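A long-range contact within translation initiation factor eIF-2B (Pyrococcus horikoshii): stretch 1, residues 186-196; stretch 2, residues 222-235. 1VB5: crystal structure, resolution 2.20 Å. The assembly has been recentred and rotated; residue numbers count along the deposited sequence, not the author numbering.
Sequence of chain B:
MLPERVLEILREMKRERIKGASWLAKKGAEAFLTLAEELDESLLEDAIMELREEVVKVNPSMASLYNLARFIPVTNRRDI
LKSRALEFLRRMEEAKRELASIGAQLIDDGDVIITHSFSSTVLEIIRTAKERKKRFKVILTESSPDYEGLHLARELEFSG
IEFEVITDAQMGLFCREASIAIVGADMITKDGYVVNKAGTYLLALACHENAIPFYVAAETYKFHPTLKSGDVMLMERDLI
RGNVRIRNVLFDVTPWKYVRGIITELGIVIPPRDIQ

Stretch 1 (186-196) DMITKDGYVVN
Stretch 2 (222-235) KFHPTLKSGDVMLM

Backbone pairing sets the frame. In stretch 1, residues 187-188 and 194-196 are strand, joined by a type I turn from Thr189 to Gly192; Thr189 N bonds Tyr193 O at 2.9 Å and Gly192 N bonds Thr189 O at 3.1 Å. Gly192 sits at phi/psi 88/11, where a CB would jam against the preceding carbonyl. Stretch 2 leaves Lys222 (phi/psi -104/-1), is extended at Phe223 and His224, bends at Pro225 (-75/-19) and Thr226 (-131/-23), and enters a 3-10 segment at 229-231. A single parallel bridge fixes the register: Ile188 pairs with Phe223, Ile188 CA to Phe223 CA 4.6 Å, and Met187 CA lies 5.1 Å from Lys222 CA, with Ile188 N donating to Lys222 O at 3.0 Å and His224 N to Ile188 O at 2.9 Å. Met187 CA adds a CH contact to Lys222 O at 3.3 Å. A third bond reaches the turn itself, nearly straight at 177°: Lys190 N donates to Leu227 O at 2.7 Å. Water 1 bridges the two stretches, 2.9 Å from Ile188 O and 2.6 Å from His224 O.

The polar centre is Asp191 (chi1 p, 47°; phi/psi -90/13), whose carboxylate receives the start of the 3-10 segment. Ser229 (chi1 p; phi/psi -48/-48) gives its N to Asp191 OD1 at 3.0 Å and its OG to Asp191 OD2 at 2.7 Å; a weak bond from Ser229 N to Asp191 OD2 spans 3.4 Å. Within stretch 1, Thr189 (chi1 p) donates from OG1 to Asp191 OD1 at 2.6 Å and accepts from Tyr193 N at 2.9 Å. The rule is legible: one acid ties its own turn to the opposing segment.

Two aromatic rings are covered on a face. Ile188 (m, m) places CG1 4.0 Å from the centroid of Phe223 (chi1 m, chi2 57°), 14° off the normal. Ser229 CB lies 3.9 Å from the centroid of Tyr193 (chi1 m, chi2 53°), 27° off. Met187 SD meets the His224 ring (chi1 t) obliquely, 4.9 Å from its centroid.

Apolar packing fills the rest. Met187 (t, t, m) points sideways at CB, but its end comes nearer: SD is 3.7 Å from Leu227 CD2 (Leu227 t, p). Val232 (t) packs CG2 3.6 Å from Thr189 CG2 and CG1 4.0 Å from Val195 CG2 (Val195 t), while Val195 CG1 meets Leu234 CD2 (Leu234 m, t) at 4.2 Å. At the exposed margin, the all-t Lys190 lays CD 3.6 Å from Lys228 CE, so two like-charged residues meet through their aliphatic stems. Lys228 (m, m, t, t) brings NZ to 3.4 Å from Asp191 CB.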

# COMPACT_ATOMS: atom_id res chain seq x y z
N ASP B 186 -17.93 0.40 -1.41
CA ASP B 186 -18.76 0.41 -0.21
C ASP B 186 -19.80 1.51 -0.39
O ASP B 186 -20.84 1.50 0.25
CB ASP B 186 -17.89 0.67 1.02
CG ASP B 186 -16.92 -0.45 1.30
OD1 ASP B 186 -17.35 -1.50 1.82
OD2 ASP B 186 -15.73 -0.30 0.97
N MET B 187 -19.50 2.46 -1.27
CA MET B 187 -20.41 3.57 -1.53
C MET B 187 -20.02 4.38 -2.76
O MET B 187 -18.83 4.58 -3.03
CB MET B 187 -20.46 4.52 -0.32
CG MET B 187 -21.34 5.74 -0.55
SD MET B 187 -21.25 7.01 0.72
CE MET B 187 -21.60 6.07 2.22
N ILE B 188 -21.03 4.82 -3.50
CA ILE B 188 -20.81 5.68 -4.66
C ILE B 188 -21.50 6.95 -4.18
O ILE B 188 -22.73 6.97 -4.01
CB ILE B 188 -21.53 5.17 -5.94
CG1 ILE B 188 -21.02 3.78 -6.33
CG2 ILE B 188 -21.31 6.17 -7.06
CD1 ILE B 188 -19.53 3.69 -6.62
N THR B 189 -20.72 7.99 -3.91
CA THR B 189 -21.29 9.24 -3.42
C THR B 189 -22.21 9.89 -4.44
O THR B 189 -22.27 9.47 -5.60
CB THR B 189 -20.19 10.26 -3.03
OG1 THR B 189 -19.42 10.62 -4.18
CG2 THR B 189 -19.26 9.65 -1.99
N LYS B 190 -22.93 10.91 -3.99
CA LYS B 190 -23.86 11.63 -4.85
C LYS B 190 -23.13 12.29 -6.02
O LYS B 190 -23.67 12.37 -7.12
CB LYS B 190 -24.59 12.70 -4.04
CG LYS B 190 -25.67 13.41 -4.83
CD LYS B 190 -26.29 14.56 -4.04
CE LYS B 190 -27.34 15.27 -4.88
NZ LYS B 190 -27.92 16.45 -4.17
N ASP B 191 -21.90 12.76 -5.79
CA ASP B 191 -21.15 13.41 -6.86
C ASP B 191 -20.27 12.46 -7.70
O ASP B 191 -19.42 12.90 -8.47
CB ASP B 191 -20.33 14.60 -6.31
CG ASP B 191 -19.55 14.26 -5.04
OD1 ASP B 191 -19.78 13.19 -4.44
OD2 ASP B 191 -18.69 15.08 -4.64
N GLY B 192 -20.48 11.15 -7.54
CA GLY B 192 -19.75 10.19 -8.34
C GLY B 192 -18.41 9.66 -7.87
O GLY B 192 -17.70 9.01 -8.63
N TYR B 193 -18.04 9.94 -6.62
CA TYR B 193 -16.78 9.46 -6.08
C TYR B 193 -17.01 8.08 -5.51
O TYR B 193 -18.13 7.72 -5.13
CB TYR B 193 -16.26 10.42 -5.01
CG TYR B 193 -15.71 11.72 -5.57
CD1 TYR B 193 -16.47 12.50 -6.44
CD2 TYR B 193 -14.43 12.16 -5.23
CE1 TYR B 193 -15.97 13.70 -6.97
CE2 TYR B 193 -13.91 13.36 -5.76
CZ TYR B 193 -14.69 14.12 -6.63
OH TYR B 193 -14.19 15.28 -7.17
N VAL B 194 -15.94 7.28 -5.45
CA VAL B 194 -16.04 5.92 -4.96
C VAL B 194 -15.36 5.72 -3.62
O VAL B 194 -14.17 6.00 -3.46
CB VAL B 194 -15.41 4.93 -5.97
CG1 VAL B 194 -15.56 3.49 -5.46
CG2 VAL B 194 -16.06 5.09 -7.33
N VAL B 195 -16.13 5.25 -2.65
CA VAL B 195 -15.61 4.97 -1.31
C VAL B 195 -15.32 3.48 -1.28
O VAL B 195 -16.20 2.66 -1.58
CB VAL B 195 -16.63 5.31 -0.22
CG1 VAL B 195 -16.04 5.01 1.15
CG2 VAL B 195 -17.03 6.78 -0.31
N ASN B 196 -14.10 3.11 -0.93
CA ASN B 196 -13.73 1.71 -0.89
C ASN B 196 -12.54 1.53 0.04
O ASN B 196 -12.00 2.49 0.56
CB ASN B 196 -13.38 1.23 -2.31
CG ASN B 196 -13.38 -0.29 -2.43
OD1 ASN B 196 -14.34 -0.95 -2.03
ND2 ASN B 196 -12.32 -0.84 -2.99
N LYS B 222 -25.82 0.50 -3.62
CA LYS B 222 -24.58 0.98 -3.02
C LYS B 222 -24.37 2.45 -3.36
O LYS B 222 -23.39 3.07 -2.94
CB LYS B 222 -23.39 0.14 -3.48
CG LYS B 222 -23.40 -1.26 -2.88
CD LYS B 222 -22.25 -2.11 -3.39
CE LYS B 222 -22.12 -3.38 -2.56
NZ LYS B 222 -20.99 -4.23 -3.01
N PHE B 223 -25.30 3.01 -4.14
CA PHE B 223 -25.24 4.42 -4.52
C PHE B 223 -25.95 5.21 -3.42
O PHE B 223 -27.11 4.92 -3.11
CB PHE B 223 -25.96 4.65 -5.86
CG PHE B 223 -25.18 4.21 -7.07
CD1 PHE B 223 -24.75 2.90 -7.20
CD2 PHE B 223 -24.91 5.11 -8.10
CE1 PHE B 223 -24.06 2.48 -8.34
CE2 PHE B 223 -24.22 4.71 -9.24
CZ PHE B 223 -23.79 3.38 -9.37
N HIS B 224 -25.27 6.18 -2.82
CA HIS B 224 -25.90 6.99 -1.78
C HIS B 224 -26.54 8.17 -2.51
O HIS B 224 -25.91 8.84 -3.32
CB HIS B 224 -24.86 7.48 -0.77
CG HIS B 224 -25.46 8.00 0.49
ND1 HIS B 224 -25.34 7.36 1.70
CD2 HIS B 224 -26.19 9.12 0.73
CE1 HIS B 224 -25.97 8.05 2.63
NE2 HIS B 224 -26.49 9.12 2.07
N PRO B 225 -27.83 8.43 -2.22
CA PRO B 225 -28.56 9.52 -2.86
C PRO B 225 -28.29 10.96 -2.46
O PRO B 225 -28.62 11.88 -3.21
CB PRO B 225 -30.01 9.13 -2.62
CG PRO B 225 -29.95 8.53 -1.25
CD PRO B 225 -28.71 7.66 -1.33
N THR B 226 -27.70 11.19 -1.29
CA THR B 226 -27.48 12.56 -0.84
C THR B 226 -26.08 12.92 -0.36
O THR B 226 -25.71 14.10 -0.36
CB THR B 226 -28.45 12.89 0.30
OG1 THR B 226 -28.17 12.04 1.42
CG2 THR B 226 -29.89 12.67 -0.15
N LEU B 227 -25.31 11.93 0.07
CA LEU B 227 -23.97 12.19 0.60
C LEU B 227 -22.93 12.50 -0.47
O LEU B 227 -22.73 11.72 -1.41
CB LEU B 227 -23.53 10.98 1.43
CG LEU B 227 -22.32 11.11 2.36
CD1 LEU B 227 -22.56 12.19 3.41
CD2 LEU B 227 -22.10 9.77 3.04
N LYS B 228 -22.26 13.65 -0.33
CA LYS B 228 -21.22 14.08 -1.27
C LYS B 228 -19.86 13.62 -0.74
O LYS B 228 -19.69 13.41 0.46
CB LYS B 228 -21.23 15.60 -1.42
CG LYS B 228 -22.42 16.18 -2.20
CD LYS B 228 -22.36 15.80 -3.68
CE LYS B 228 -23.34 16.61 -4.53
NZ LYS B 228 -23.26 16.28 -5.99
N SER B 229 -18.89 13.48 -1.64
CA SER B 229 -17.55 13.03 -1.27
C SER B 229 -16.95 13.76 -0.07
O SER B 229 -16.42 13.13 0.85
CB SER B 229 -16.61 13.18 -2.48
OG SER B 229 -16.62 14.51 -2.97
N GLY B 230 -17.02 15.08 -0.09
CA GLY B 230 -16.46 15.86 1.00
C GLY B 230 -17.07 15.65 2.38
O GLY B 230 -16.49 16.06 3.38
N ASP B 231 -18.23 15.01 2.44
CA ASP B 231 -18.88 14.79 3.73
C ASP B 231 -18.86 13.34 4.21
O ASP B 231 -19.40 13.02 5.27
CB ASP B 231 -20.33 15.29 3.67
CG ASP B 231 -20.42 16.78 3.37
OD1 ASP B 231 -19.81 17.57 4.13
OD2 ASP B 231 -21.09 17.16 2.39
N VAL B 232 -18.23 12.47 3.43
CA VAL B 232 -18.16 11.06 3.79
C VAL B 232 -17.40 10.79 5.09
O VAL B 232 -16.39 11.43 5.38
CB VAL B 232 -17.49 10.24 2.66
CG1 VAL B 232 -17.29 8.80 3.10
CG2 VAL B 232 -18.36 10.29 1.41
N MET B 233 -17.91 9.83 5.87
CA MET B 233 -17.29 9.42 7.12
C MET B 233 -16.51 8.14 6.85
O MET B 233 -17.09 7.14 6.41
CB MET B 233 -18.35 9.12 8.19
CG MET B 233 -19.08 10.33 8.76
SD MET B 233 -20.45 9.83 9.85
CE MET B 233 -19.57 9.41 11.38
N LEU B 234 -15.20 8.16 7.09
CA LEU B 234 -14.36 6.98 6.86
C LEU B 234 -14.11 6.29 8.20
O LEU B 234 -13.40 6.81 9.06
CB LEU B 234 -13.04 7.39 6.22
CG LEU B 234 -13.16 8.17 4.90
CD1 LEU B 234 -11.79 8.60 4.42
CD2 LEU B 234 -13.86 7.30 3.86
N MET B 235 -14.72 5.11 8.36
CA MET B 235 -14.61 4.33 9.59
C MET B 235 -13.18 3.90 9.92
O MET B 235 -12.37 3.62 9.03
CB MET B 235 -15.53 3.11 9.51
CG MET B 235 -15.68 2.33 10.81
SD MET B 235 -16.94 1.03 10.74
CE MET B 235 -15.96 -0.40 10.26
O HOH W 1 -24.90 8.14 -5.61